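Side-chain contacts in carbohydrate esterase family 2 (CE2) (Chaetomium olivicolor, PDB 4XVH), which probably removes acetyl groups from xylan and related polysaccharides, using an SGNH-type esterase domain joined to an N-terminal beta-sandwich domain that probably binds carbohydrate: residues S118-Y123 and V209-T214; K142-L147 and E317-A322; A148-A151 and D155-V158; V159-K164 and G189-D194; P257-T262 and T272-A277. All coordinates share one frame; numbering follows the deposited sequence.

Contact 1 of 5, residues S118-Y123 and V209-T214. With PEU (2,5,8,11,14,17,20,23,26,29,32,35,38,41,44,47,50,53,56,59,62,65,68,71,74,77,80-heptacosaoxadooctacontan-82-ol), chain C.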
# COMPACT_ATOMS: atom_id res chain seq x y z
N SER A 118 -4.19 5.69 -4.82
CA SER A 118 -3.18 6.64 -4.37
C SER A 118 -3.22 6.82 -2.83
O SER A 118 -2.20 7.10 -2.19
CB SER A 118 -3.41 7.98 -5.08
OG SER A 118 -4.64 8.53 -4.64
N ILE A 119 -4.40 6.68 -2.24
CA ILE A 119 -4.53 6.85 -0.79
C ILE A 119 -3.76 5.73 -0.06
O ILE A 119 -3.08 5.96 0.98
CB ILE A 119 -6.02 6.87 -0.38
CG1 ILE A 119 -6.72 8.02 -1.13
CG2 ILE A 119 -6.18 7.01 1.15
CD1 ILE A 119 -8.26 7.97 -0.99
N THR A 120 -3.84 4.53 -0.62
CA THR A 120 -3.17 3.38 -0.05
C THR A 120 -1.68 3.39 -0.37
O THR A 120 -0.86 2.93 0.43
CB THR A 120 -3.87 2.10 -0.54
OG1 THR A 120 -5.22 2.17 -0.07
CG2 THR A 120 -3.20 0.85 -0.07
N VAL A 121 -1.33 3.94 -1.52
CA VAL A 121 0.08 4.18 -1.83
C VAL A 121 0.71 5.10 -0.79
O VAL A 121 1.79 4.81 -0.28
CB VAL A 121 0.26 4.84 -3.21
CG1 VAL A 121 1.71 5.35 -3.36
CG2 VAL A 121 -0.10 3.85 -4.34
N GLY A 122 0.02 6.20 -0.49
CA GLY A 122 0.63 7.28 0.24
C GLY A 122 1.04 8.45 -0.64
O GLY A 122 1.97 9.16 -0.33
N TYR A 123 0.34 8.60 -1.76
CA TYR A 123 0.48 9.75 -2.66
C TYR A 123 0.51 11.07 -1.90
O TYR A 123 -0.43 11.35 -1.14
CB TYR A 123 -0.70 9.73 -3.65
CG TYR A 123 -0.68 10.74 -4.77
CD1 TYR A 123 -0.98 12.09 -4.52
CD2 TYR A 123 -0.41 10.35 -6.08
CE1 TYR A 123 -0.98 13.02 -5.53
CE2 TYR A 123 -0.42 11.28 -7.12
CZ TYR A 123 -0.70 12.61 -6.84
OH TYR A 123 -0.70 13.56 -7.84
N VAL A 209 -7.56 -5.66 3.42
CA VAL A 209 -8.09 -4.31 3.47
C VAL A 209 -8.26 -3.78 2.05
O VAL A 209 -7.32 -3.85 1.25
CB VAL A 209 -7.16 -3.36 4.25
CG1 VAL A 209 -7.75 -1.93 4.24
CG2 VAL A 209 -6.96 -3.88 5.70
N ILE A 210 -9.46 -3.32 1.72
CA ILE A 210 -9.66 -2.81 0.37
C ILE A 210 -10.20 -1.40 0.43
O ILE A 210 -11.25 -1.17 1.02
CB ILE A 210 -10.63 -3.69 -0.44
CG1 ILE A 210 -10.08 -5.12 -0.52
CG2 ILE A 210 -10.87 -3.06 -1.83
CD1 ILE A 210 -11.07 -6.13 -1.03
N ASN A 211 -9.51 -0.47 -0.23
CA ASN A 211 -9.92 0.93 -0.29
C ASN A 211 -9.93 1.43 -1.74
O ASN A 211 -8.92 1.94 -2.25
CB ASN A 211 -8.97 1.76 0.58
CG ASN A 211 -9.36 3.23 0.66
OD1 ASN A 211 -10.11 3.76 -0.16
ND2 ASN A 211 -8.78 3.92 1.63
N LEU A 212 -11.07 1.28 -2.39
CA LEU A 212 -11.20 1.62 -3.79
C LEU A 212 -12.55 2.29 -4.05
O LEU A 212 -13.57 1.90 -3.43
CB LEU A 212 -11.09 0.38 -4.67
CG LEU A 212 -9.73 -0.31 -4.72
CD1 LEU A 212 -9.92 -1.66 -5.41
CD2 LEU A 212 -8.75 0.57 -5.52
N GLY A 213 -12.56 3.26 -4.96
CA GLY A 213 -13.81 3.93 -5.31
C GLY A 213 -13.61 5.42 -5.49
O GLY A 213 -14.42 6.08 -6.13
N THR A 214 -12.55 5.97 -4.92
CA THR A 214 -12.29 7.40 -5.11
C THR A 214 -12.21 7.69 -6.62
O THR A 214 -12.85 8.62 -7.11
CB THR A 214 -11.02 7.85 -4.42
OG1 THR A 214 -11.14 7.58 -3.02
CG2 THR A 214 -10.76 9.36 -4.65
CAA PEU C . 8.70 5.19 -15.53
OAB PEU C . 7.86 6.33 -15.80
CAC PEU C . 7.22 6.27 -17.13
CAD PEU C . 6.26 7.42 -17.62
OAE PEU C . 6.91 8.71 -17.70
CAF PEU C . 7.38 9.23 -16.41
CAG PEU C . 6.40 9.76 -15.35
OAH PEU C . 5.33 8.91 -14.91
CAI PEU C . 4.62 9.51 -13.79
CAJ PEU C . 3.31 8.78 -13.46
OAK PEU C . 2.67 9.38 -12.31
CAL PEU C . 1.27 9.00 -12.29
CAM PEU C . 0.48 9.58 -11.12
OAN PEU C . -0.88 9.27 -11.47
CAO PEU C . -1.86 9.83 -10.56
CAP PEU C . -3.05 9.78 -11.50
OAQ PEU C . -4.41 10.22 -11.23
CAR PEU C . -4.62 11.58 -10.74
CAS PEU C . -4.35 11.96 -9.26
OAT PEU C . -5.22 11.25 -8.29
CAU PEU C . -5.10 9.80 -8.24
CAV PEU C . -6.06 9.18 -7.21
OAW PEU C . -6.00 7.74 -7.06
O HOH W 1 -7.03 3.39 -1.45

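Contact 2 of 5, residues K142-L147 and E317-A322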
# COMPACT_ATOMS: atom_id res chain seq x y z
N LYS A 142 3.86 5.62 6.21
CA LYS A 142 3.02 6.43 7.10
C LYS A 142 1.53 6.34 6.76
O LYS A 142 0.72 7.10 7.30
CB LYS A 142 3.43 7.90 7.06
CG LYS A 142 4.78 8.15 7.77
CD LYS A 142 4.98 9.66 8.07
CE LYS A 142 6.22 9.89 8.93
NZ LYS A 142 6.39 11.37 9.28
N THR A 143 1.17 5.43 5.85
CA THR A 143 -0.24 5.34 5.43
C THR A 143 -1.10 4.65 6.49
O THR A 143 -0.59 3.89 7.31
CB THR A 143 -0.41 4.57 4.11
OG1 THR A 143 0.24 3.29 4.21
CG2 THR A 143 0.20 5.40 2.93
N TYR A 144 -2.42 4.88 6.43
CA TYR A 144 -3.38 4.28 7.36
C TYR A 144 -3.23 2.75 7.38
O TYR A 144 -3.27 2.12 8.44
CB TYR A 144 -4.83 4.68 6.97
CG TYR A 144 -5.27 3.93 5.72
CD1 TYR A 144 -4.79 4.30 4.45
CD2 TYR A 144 -6.06 2.79 5.82
CE1 TYR A 144 -5.13 3.56 3.31
CE2 TYR A 144 -6.41 2.06 4.71
CZ TYR A 144 -5.95 2.45 3.45
OH TYR A 144 -6.31 1.68 2.35
N GLY A 145 -3.02 2.12 6.22
CA GLY A 145 -2.98 0.66 6.22
C GLY A 145 -1.73 0.11 6.89
O GLY A 145 -1.76 -0.87 7.64
N VAL A 146 -0.59 0.72 6.58
CA VAL A 146 0.67 0.31 7.23
C VAL A 146 0.70 0.62 8.73
O VAL A 146 1.17 -0.20 9.55
CB VAL A 146 1.84 0.99 6.50
CG1 VAL A 146 3.16 0.76 7.26
CG2 VAL A 146 1.88 0.42 5.04
N LEU A 147 0.20 1.78 9.12
CA LEU A 147 0.16 2.14 10.53
C LEU A 147 -0.75 1.15 11.33
O LEU A 147 -0.45 0.80 12.47
CB LEU A 147 -0.31 3.58 10.69
CG LEU A 147 0.69 4.65 10.21
CD1 LEU A 147 0.12 6.07 10.49
CD2 LEU A 147 2.05 4.43 10.92
N GLU A 317 -5.50 4.14 13.32
CA GLU A 317 -6.02 3.71 14.63
C GLU A 317 -7.40 3.10 14.52
O GLU A 317 -7.69 2.06 15.13
CB GLU A 317 -6.08 4.89 15.60
CG GLU A 317 -4.92 4.94 16.53
CD GLU A 317 -4.80 3.66 17.41
OE1 GLU A 317 -5.73 3.34 18.20
OE2 GLU A 317 -3.75 2.99 17.28
N VAL A 318 -8.26 3.75 13.76
CA VAL A 318 -9.60 3.20 13.55
C VAL A 318 -9.51 1.80 12.94
O VAL A 318 -10.17 0.86 13.38
CB VAL A 318 -10.43 4.11 12.62
CG1 VAL A 318 -11.66 3.38 12.10
CG2 VAL A 318 -10.81 5.41 13.35
N LEU A 319 -8.68 1.66 11.91
CA LEU A 319 -8.60 0.38 11.21
C LEU A 319 -7.94 -0.69 12.06
O LEU A 319 -8.39 -1.85 12.08
CB LEU A 319 -7.87 0.57 9.88
CG LEU A 319 -7.64 -0.70 9.06
CD1 LEU A 319 -8.99 -1.36 8.71
CD2 LEU A 319 -6.77 -0.35 7.81
N ALA A 320 -6.89 -0.32 12.79
CA ALA A 320 -6.27 -1.28 13.69
C ALA A 320 -7.30 -1.86 14.68
O ALA A 320 -7.36 -3.08 14.90
CB ALA A 320 -5.11 -0.64 14.44
N LYS A 321 -8.12 -0.99 15.29
CA LYS A 321 -9.11 -1.48 16.25
C LYS A 321 -10.16 -2.38 15.57
O LYS A 321 -10.63 -3.36 16.16
CB LYS A 321 -9.83 -0.31 16.95
CG LYS A 321 -8.96 0.56 17.87
CD LYS A 321 -9.87 1.52 18.61
CE LYS A 321 -9.15 2.68 19.23
NZ LYS A 321 -10.16 3.76 19.61
N ALA A 322 -10.57 -2.01 14.37
CA ALA A 322 -11.62 -2.76 13.67
C ALA A 322 -11.13 -4.16 13.29
O ALA A 322 -11.89 -5.12 13.35
CB ALA A 322 -12.05 -2.01 12.44

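Contact 3 of 5, residues A148-A151 and D155-V158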
# COMPACT_ATOMS: atom_id res chain seq x y z
N ALA A 148 -1.84 0.72 10.72
CA ALA A 148 -2.71 -0.30 11.32
C ALA A 148 -1.96 -1.62 11.46
O ALA A 148 -2.05 -2.26 12.50
CB ALA A 148 -3.99 -0.50 10.47
N ALA A 149 -1.26 -2.05 10.42
CA ALA A 149 -0.51 -3.32 10.49
C ALA A 149 0.58 -3.21 11.57
O ALA A 149 0.76 -4.12 12.36
CB ALA A 149 0.10 -3.64 9.10
N ASN A 150 1.31 -2.10 11.59
CA ASN A 150 2.28 -1.87 12.66
C ASN A 150 1.66 -2.00 14.06
O ASN A 150 2.24 -2.61 14.95
CB ASN A 150 2.90 -0.48 12.56
CG ASN A 150 3.80 -0.29 11.32
OD1 ASN A 150 4.22 -1.24 10.63
ND2 ASN A 150 4.13 0.98 11.05
N ALA A 151 0.51 -1.36 14.28
CA ALA A 151 -0.14 -1.41 15.60
C ALA A 151 -0.53 -2.85 15.99
O ALA A 151 -0.58 -3.21 17.16
CB ALA A 151 -1.40 -0.49 15.61
N ASP A 155 2.92 -8.39 9.67
CA ASP A 155 3.53 -8.18 8.36
C ASP A 155 2.43 -7.72 7.41
O ASP A 155 1.23 -7.98 7.65
CB ASP A 155 4.20 -9.47 7.83
CG ASP A 155 5.69 -9.52 8.16
OD1 ASP A 155 6.29 -8.45 8.42
OD2 ASP A 155 6.26 -10.62 8.17
N TYR A 156 2.79 -7.07 6.33
CA TYR A 156 1.76 -6.62 5.42
C TYR A 156 2.27 -6.67 3.98
O TYR A 156 3.48 -6.82 3.72
CB TYR A 156 1.27 -5.20 5.78
CG TYR A 156 2.39 -4.19 5.84
CD1 TYR A 156 2.80 -3.51 4.69
CD2 TYR A 156 3.06 -3.91 7.04
CE1 TYR A 156 3.82 -2.59 4.72
CE2 TYR A 156 4.10 -2.99 7.07
CZ TYR A 156 4.46 -2.32 5.91
OH TYR A 156 5.47 -1.40 5.90
N SER A 157 1.33 -6.58 3.05
CA SER A 157 1.60 -6.46 1.64
C SER A 157 0.67 -5.41 1.08
O SER A 157 -0.55 -5.54 1.17
CB SER A 157 1.38 -7.79 0.92
OG SER A 157 1.63 -7.62 -0.45
N VAL A 158 1.27 -4.34 0.54
CA VAL A 158 0.51 -3.28 -0.11
C VAL A 158 0.49 -3.54 -1.61
O VAL A 158 1.55 -3.69 -2.23
CB VAL A 158 1.13 -1.88 0.15
CG1 VAL A 158 0.38 -0.80 -0.63
CG2 VAL A 158 1.10 -1.56 1.65
O HOH W 2 6.19 -0.57 8.48

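Contact 4 of 5, residues V159-K164 and G189-D194. With PEU (2,5,8,11,14,17,20,23,26,29,32,35,38,41,44,47,50,53,56,59,62,65,68,71,74,77,80-heptacosaoxadooctacontan-82-ol), chain C.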
# COMPACT_ATOMS: atom_id res chain seq x y z
N VAL A 159 -0.71 -3.61 -2.17
CA VAL A 159 -0.88 -3.69 -3.60
C VAL A 159 -1.73 -2.52 -4.01
O VAL A 159 -2.95 -2.56 -3.84
CB VAL A 159 -1.54 -5.01 -4.04
CG1 VAL A 159 -1.61 -5.05 -5.57
CG2 VAL A 159 -0.70 -6.18 -3.56
N ALA A 160 -1.10 -1.48 -4.53
CA ALA A 160 -1.81 -0.22 -4.77
C ALA A 160 -1.14 0.57 -5.86
O ALA A 160 0.06 0.45 -6.05
CB ALA A 160 -1.87 0.59 -3.50
N TRP A 161 -1.92 1.39 -6.57
CA TRP A 161 -1.40 2.09 -7.74
C TRP A 161 -2.24 3.37 -7.88
O TRP A 161 -3.46 3.29 -7.88
CB TRP A 161 -1.50 1.19 -8.99
CG TRP A 161 -0.89 1.72 -10.25
CD1 TRP A 161 -1.04 2.97 -10.79
CD2 TRP A 161 -0.03 0.99 -11.15
NE1 TRP A 161 -0.30 3.06 -11.97
CE2 TRP A 161 0.32 1.86 -12.20
CE3 TRP A 161 0.49 -0.31 -11.15
CZ2 TRP A 161 1.16 1.46 -13.26
CZ3 TRP A 161 1.31 -0.71 -12.20
CH2 TRP A 161 1.64 0.17 -13.24
N SER A 162 -1.60 4.53 -7.95
CA SER A 162 -2.36 5.78 -7.99
C SER A 162 -3.23 5.86 -9.24
O SER A 162 -2.79 5.50 -10.33
CB SER A 162 -1.42 6.98 -7.93
OG SER A 162 -0.86 7.04 -6.61
N GLY A 163 -4.46 6.33 -9.05
CA GLY A 163 -5.38 6.59 -10.14
C GLY A 163 -6.24 5.39 -10.48
O GLY A 163 -7.15 5.51 -11.30
N LYS A 164 -5.97 4.25 -9.84
CA LYS A 164 -6.64 3.02 -10.21
C LYS A 164 -7.96 2.86 -9.49
O LYS A 164 -8.14 3.30 -8.36
CB LYS A 164 -5.75 1.81 -9.94
CG LYS A 164 -4.48 1.80 -10.78
CD LYS A 164 -4.81 1.72 -12.29
CE LYS A 164 -3.54 1.43 -13.09
NZ LYS A 164 -3.84 1.30 -14.56
N GLY A 189 5.27 -8.67 -9.53
CA GLY A 189 5.63 -7.26 -9.51
C GLY A 189 4.60 -6.52 -10.33
O GLY A 189 3.94 -7.14 -11.18
N ALA A 190 4.47 -5.21 -10.11
CA ALA A 190 3.40 -4.44 -10.74
C ALA A 190 3.38 -4.50 -12.25
O ALA A 190 2.30 -4.38 -12.84
CB ALA A 190 3.47 -2.98 -10.32
N ASN A 191 4.54 -4.65 -12.90
CA ASN A 191 4.55 -4.69 -14.36
C ASN A 191 4.80 -6.09 -14.89
O ASN A 191 5.10 -6.24 -16.04
CB ASN A 191 5.59 -3.75 -14.94
CG ASN A 191 5.37 -2.32 -14.53
OD1 ASN A 191 6.28 -1.67 -14.01
ND2 ASN A 191 4.18 -1.81 -14.76
N ASP A 192 4.69 -7.09 -14.03
CA ASP A 192 4.86 -8.47 -14.49
C ASP A 192 3.57 -8.96 -15.19
O ASP A 192 2.55 -8.27 -15.18
CB ASP A 192 5.25 -9.38 -13.31
CG ASP A 192 6.64 -9.03 -12.76
OD1 ASP A 192 7.41 -8.37 -13.51
OD2 ASP A 192 6.99 -9.42 -11.62
N ALA A 193 3.63 -10.12 -15.81
CA ALA A 193 2.49 -10.66 -16.55
C ALA A 193 1.27 -10.83 -15.65
O ALA A 193 1.40 -11.11 -14.45
CB ALA A 193 2.84 -11.98 -17.18
N ASP A 194 0.09 -10.66 -16.24
CA ASP A 194 -1.15 -11.04 -15.59
C ASP A 194 -1.05 -12.47 -15.09
O ASP A 194 -0.47 -13.34 -15.75
CB ASP A 194 -2.32 -10.90 -16.55
CG ASP A 194 -2.49 -9.47 -17.03
OD1 ASP A 194 -2.20 -8.54 -16.25
OD2 ASP A 194 -2.91 -9.27 -18.18
CAA PEU C . 8.70 5.19 -15.53
OAB PEU C . 7.86 6.33 -15.80
CAC PEU C . 7.22 6.27 -17.13
CAD PEU C . 6.26 7.42 -17.62
OAE PEU C . 6.91 8.71 -17.70
CAF PEU C . 7.38 9.23 -16.41
CAG PEU C . 6.40 9.76 -15.35
OAH PEU C . 5.33 8.91 -14.91
CAI PEU C . 4.62 9.51 -13.79
CAJ PEU C . 3.31 8.78 -13.46
OAK PEU C . 2.67 9.38 -12.31
CAL PEU C . 1.27 9.00 -12.29
CAM PEU C . 0.48 9.58 -11.12
OAN PEU C . -0.88 9.27 -11.47
CAO PEU C . -1.86 9.83 -10.56
CAP PEU C . -3.05 9.78 -11.50
OAQ PEU C . -4.41 10.22 -11.23
CAR PEU C . -4.62 11.58 -10.74
CAS PEU C . -4.35 11.96 -9.26
OAT PEU C . -5.22 11.25 -8.29
CAU PEU C . -5.10 9.80 -8.24
CAV PEU C . -6.06 9.18 -7.21
OAW PEU C . -6.00 7.74 -7.06

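Contact 5 of 5, residues P257-T262 and T272-A277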
# COMPACT_ATOMS: atom_id res chain seq x y z
N PRO A 257 -11.90 8.98 2.25
CA PRO A 257 -11.71 10.28 2.91
C PRO A 257 -11.69 11.45 1.91
O PRO A 257 -11.80 12.60 2.33
CB PRO A 257 -10.34 10.12 3.59
CG PRO A 257 -9.57 9.22 2.64
CD PRO A 257 -10.65 8.19 2.23
N MET A 258 -11.54 11.15 0.61
CA MET A 258 -11.53 12.20 -0.41
C MET A 258 -12.89 12.43 -1.07
O MET A 258 -13.05 13.42 -1.77
CB MET A 258 -10.49 11.88 -1.50
CG MET A 258 -9.07 11.90 -0.97
SD MET A 258 -7.73 11.46 -2.13
CE MET A 258 -7.79 12.90 -3.24
N LEU A 259 -13.86 11.53 -0.87
CA LEU A 259 -15.19 11.79 -1.42
C LEU A 259 -16.03 12.52 -0.39
O LEU A 259 -15.86 12.32 0.82
CB LEU A 259 -15.89 10.50 -1.84
CG LEU A 259 -15.18 9.73 -2.96
CD1 LEU A 259 -15.97 8.47 -3.32
CD2 LEU A 259 -15.02 10.63 -4.18
N SER A 260 -16.94 13.38 -0.86
CA SER A 260 -17.85 14.10 0.02
C SER A 260 -19.26 14.04 -0.54
O SER A 260 -19.46 13.50 -1.63
CB SER A 260 -17.41 15.56 0.19
OG SER A 260 -17.70 16.27 -0.99
N ASP A 261 -20.21 14.60 0.21
CA ASP A 261 -21.57 14.76 -0.28
C ASP A 261 -21.82 16.16 -0.81
O ASP A 261 -22.95 16.52 -1.11
CB ASP A 261 -22.59 14.43 0.82
CG ASP A 261 -22.66 12.95 1.10
OD1 ASP A 261 -22.26 12.17 0.22
OD2 ASP A 261 -23.08 12.57 2.21
N THR A 262 -20.76 16.97 -0.91
CA THR A 262 -20.95 18.34 -1.43
C THR A 262 -20.25 18.57 -2.76
O THR A 262 -20.56 19.53 -3.45
CB THR A 262 -20.45 19.38 -0.43
OG1 THR A 262 -19.05 19.20 -0.21
CG2 THR A 262 -21.18 19.20 0.87
N THR A 272 -22.01 9.41 0.70
CA THR A 272 -23.12 8.57 1.15
C THR A 272 -23.41 7.47 0.13
O THR A 272 -23.62 6.32 0.50
CB THR A 272 -24.37 9.42 1.40
OG1 THR A 272 -24.09 10.31 2.50
CG2 THR A 272 -25.61 8.56 1.72
N THR A 273 -23.43 7.81 -1.16
CA THR A 273 -23.68 6.81 -2.21
C THR A 273 -22.64 5.67 -2.15
O THR A 273 -23.00 4.48 -2.20
CB THR A 273 -23.67 7.46 -3.60
OG1 THR A 273 -24.70 8.46 -3.67
CG2 THR A 273 -23.95 6.42 -4.69
N GLN A 274 -21.35 6.02 -2.03
CA GLN A 274 -20.29 5.00 -1.91
C GLN A 274 -20.45 4.19 -0.64
O GLN A 274 -20.24 2.97 -0.64
CB GLN A 274 -18.89 5.61 -1.91
CG GLN A 274 -17.78 4.53 -1.97
CD GLN A 274 -16.45 5.01 -1.44
OE1 GLN A 274 -16.38 5.96 -0.64
NE2 GLN A 274 -15.36 4.35 -1.88
N THR A 275 -20.80 4.88 0.44
CA THR A 275 -20.90 4.23 1.73
C THR A 275 -21.99 3.17 1.71
O THR A 275 -21.77 2.03 2.12
CB THR A 275 -21.17 5.24 2.83
OG1 THR A 275 -20.03 6.11 2.92
CG2 THR A 275 -21.40 4.55 4.17
N ASN A 276 -23.14 3.54 1.16
CA ASN A 276 -24.25 2.58 1.09
C ASN A 276 -23.93 1.40 0.17
O ASN A 276 -24.30 0.26 0.46
CB ASN A 276 -25.53 3.29 0.61
CG ASN A 276 -26.11 4.22 1.67
OD1 ASN A 276 -25.87 4.02 2.86
ND2 ASN A 276 -26.89 5.22 1.25
N ALA A 277 -23.27 1.68 -0.95
CA ALA A 277 -22.86 0.62 -1.87
C ALA A 277 -21.92 -0.38 -1.18
O ALA A 277 -22.07 -1.60 -1.34
CB ALA A 277 -22.20 1.20 -3.09

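Contact 1 of 5, residues S118-Y123 and V209-T214
The flat carboxamide of Asn211 turns toward helix 118-121, and its ND2 end lies 4.1 Å from Ile119 CG2, the two side chains crossing at about a right angle. The other flat group here, the Tyr123 ring, sits beyond the helix next to the bound polyether and meets the ring of His306 with the two planes at about 30°. The polyether carbon CAO approaches Tyr123 CE2 obliquely, at 4.0 Å. Asn211 extends toward the helix because its CG stands opposite the backbone N (chi1 -177°). Its CB then slides past Thr120, with OG1 3.8 Å away. The two segments share no direct hydrogen bond; one water does the joining. Thr120 OG1 donates to it at 2.6 Å, and it donates on to Asn211 O at 2.5 Å. The Thr120 hydroxyl also bonds to the phenol of Tyr144. Farther along, Ile119 CD1 reaches to 3.5 Å from Thr214 OG1, a hydroxyl whose polar partner is Ser256 OG. Ser118 opens the helix on its far side. Its OG is hydrogen-bonded to His306 NE2 and stands 2.9 Å from the polyether oxygen OAW. Ser118 belongs to the Gly-Asp-Ser motif of SGNH hydrolases, so it is probably the nucleophile. The contact thus lies next to what is probably the active site, where the short helix following strand 111-116 meets the C-terminal end of strand 207-211. Strand 207-211 runs between strands 111-116 and 250-254, bonded through Val209 and Ile210, and Thr120 packs down on Ile114, Val158 and Ala160.

Contact 2 of 5, residues K142-L147 and E317-A322
Tyr144 OH is gripped by two groups, a hydrogen bond with Thr120 OG1 and a weak one from Asn211 ND2, while the ring of the same residue packs on Leu319. This is helix-on-helix packing in the SGNH-type alpha/beta fold: the first turn of helix 144-151 lies against the long C-terminal helix 309-327. Leu319 CD2 meets the CD2 and CE2 atoms of the Tyr144 ring obliquely, at 3.8 Å and 3.9 Å. Tyr144 CG sits between its own backbone N and carbonyl carbon (chi1 73°), which swings the ring off the start of the helix and toward Thr120 and Asn211. With CG opposite the backbone N (chi1 177°), Leu319 extends toward the ring. Trp294 meets the tyrosine ring as well, with the planes at about 55°. The helix start is held separately: Thr143 is the N-cap residue, its OG1 bonded to Asn140 O, and Tyr144 N bonds to His312 ND1 of the C-terminal helix. All three touching residues are buried. The CA atoms come nearest at Gly145 and Leu319, 7.5 Å apart, and with no side chain on the glycine Leu319 CD2 stands 4.2 Å from Gly145 CA.

Contact 3 of 5, residues A148-A151 and D155-V158
Ala149 sets its methyl against the root of the Tyr156 side chain: CB lies 3.6 Å from CD2, 3.9 Å from CB and 4.0 Å from CG. The alanine points from helix 144-151 toward strand 155-160, and the backbones come closest here, with the two CA atoms 6.5 Å apart. Tyr156 CG stands between its backbone N and carbonyl carbon (chi1 55°), which lays the ring alongside the helix and carries the hydroxyl toward Asn150. There the carboxamide crosses the ring, its plane tilted 62° from it, with OD1 4.0 Å from CE2. A water finishes the join. It lies in the ring plane at the hydroxyl edge, 2.8 Å from Tyr156 OH, and donates to Asn150 OD1 at 3.0 Å. Val146, a turn earlier on the helix, and Ile114 of the adjacent strand also pack on the tyrosine. Helix and strand are the second half of a beta-alpha-beta crossover that leaves strand 111-116 and returns in parallel as the edge strand 155-160. The chemistry splits along the ring: the buried base is held by carbon packing, and at the exposed Asn150 end the phenol oxygen meets the amide through water and not directly.

Contact 4 of 5, residues V159-K164 and G189-D194
Trp161 leaves the end of strand 155-160 into a type II turn that runs to Lys164, and it faces the two corner residues, Ala190 and Asn191, of a type I turn from Gly189 to Asp192. CG of the tryptophan is opposite its backbone N (chi1 -175°), which sends the six-membered ring outward to the second turn. CZ3 meets Ala190 CB at 3.7 Å. Asn191 comes in at the rim: ND2 lies in the ring plane, 3.6 Å from CH2, with the amide turned almost perpendicular to the indole. One indole face carries Lys164 CE, 3.7 Å above the plane and offset toward the rim, and NZ of that lysine bonds to Pro179 O. An alanine in place of Trp161 would probably open a gap between the turns, taking the indole away from Ala190 CB and the Asn191 amide and leaving the Lys164 chain without the ring it lies on. The type I turn is closed by Asp192 N to Gly189 O and braced by Gly189 N to Asp192 OD2 (2.8 Å), reached from above the carboxylate plane. Two residues past Trp161, Gly163 takes the left-handed position of its turn (phi 91°) and points N at the polyether oxygen OAW, a 2.9 Å hydrogen bond. Asn215 ND2 bonds to the same ligand, and the pair is consistent with the glycine and asparagine of the oxyanion hole in SGNH hydrolases.

Contact 5 of 5, residues P257-T262 and T272-A277
Asp261 holds the first turn of helix 270-285 with both carboxylate oxygens, a two-pronged grip on Thr272. Its loop follows strand 250-254 of the parallel sheet in the SGNH-type alpha/beta fold and leads into that helix. OD1 accepts from Thr272 N at 2.8 Å through its syn lone pair, and the bond is nearly straight (174°). OD2 accepts a hydrogen bond from Thr272 OG1; the modelled 2.5 Å is very short, so the length is doubtful. Both torsions serve the grip: Asp261 CG and Thr272 OG1 each stand opposite their own carbonyl carbon (chi1 -73° and -66°), and the two side chains cross at about a right angle. A negative group beside the N-terminal end of a helix is probably also favoured by the helix dipole. An alanine in place of Asp261 has no carboxylate, and Thr272 N and OG1 would probably both be left without the acceptor they have here, untying the loop from the helix. Inward of the carboxylate, Leu259 points at the helix and its CD1 lies 3.7 Å from Gln274 OE1. That amide is held from elsewhere: Ser256 N donates to OE1, while NE2 bonds to Tyr231 OH and weakly to Leu212 O. Phe217 touches both Leu259 and Gln274. Outside these, the backbone of Ser260 bonds to that of Lys271, joining loop to helix. The loop keeps its own shape through an ST turn around Asp261, in which Thr262 N donates to Ser260 OG at 3.1 Å.

How the contacts relate
From the N terminus, the chain passes through the beta-sandwich part before contact 1 opens just after strand 111-116; it closes 86 residues later at strand 207-211. Contact 2 opens within that span but closes only on the C-terminal helix 309-327, so the two cross, and they touch where Tyr144 meets Thr120. Contacts 3 and 4 follow in series inside both loops, sharing strand 155-160: the first returns helix 144-151 to the strand, the second ties the strand's end to the turn at 189-194. Contact 5 is a short loop after contact 1, still within contact 2. Contacts 1 and 4 both border the bound polyether.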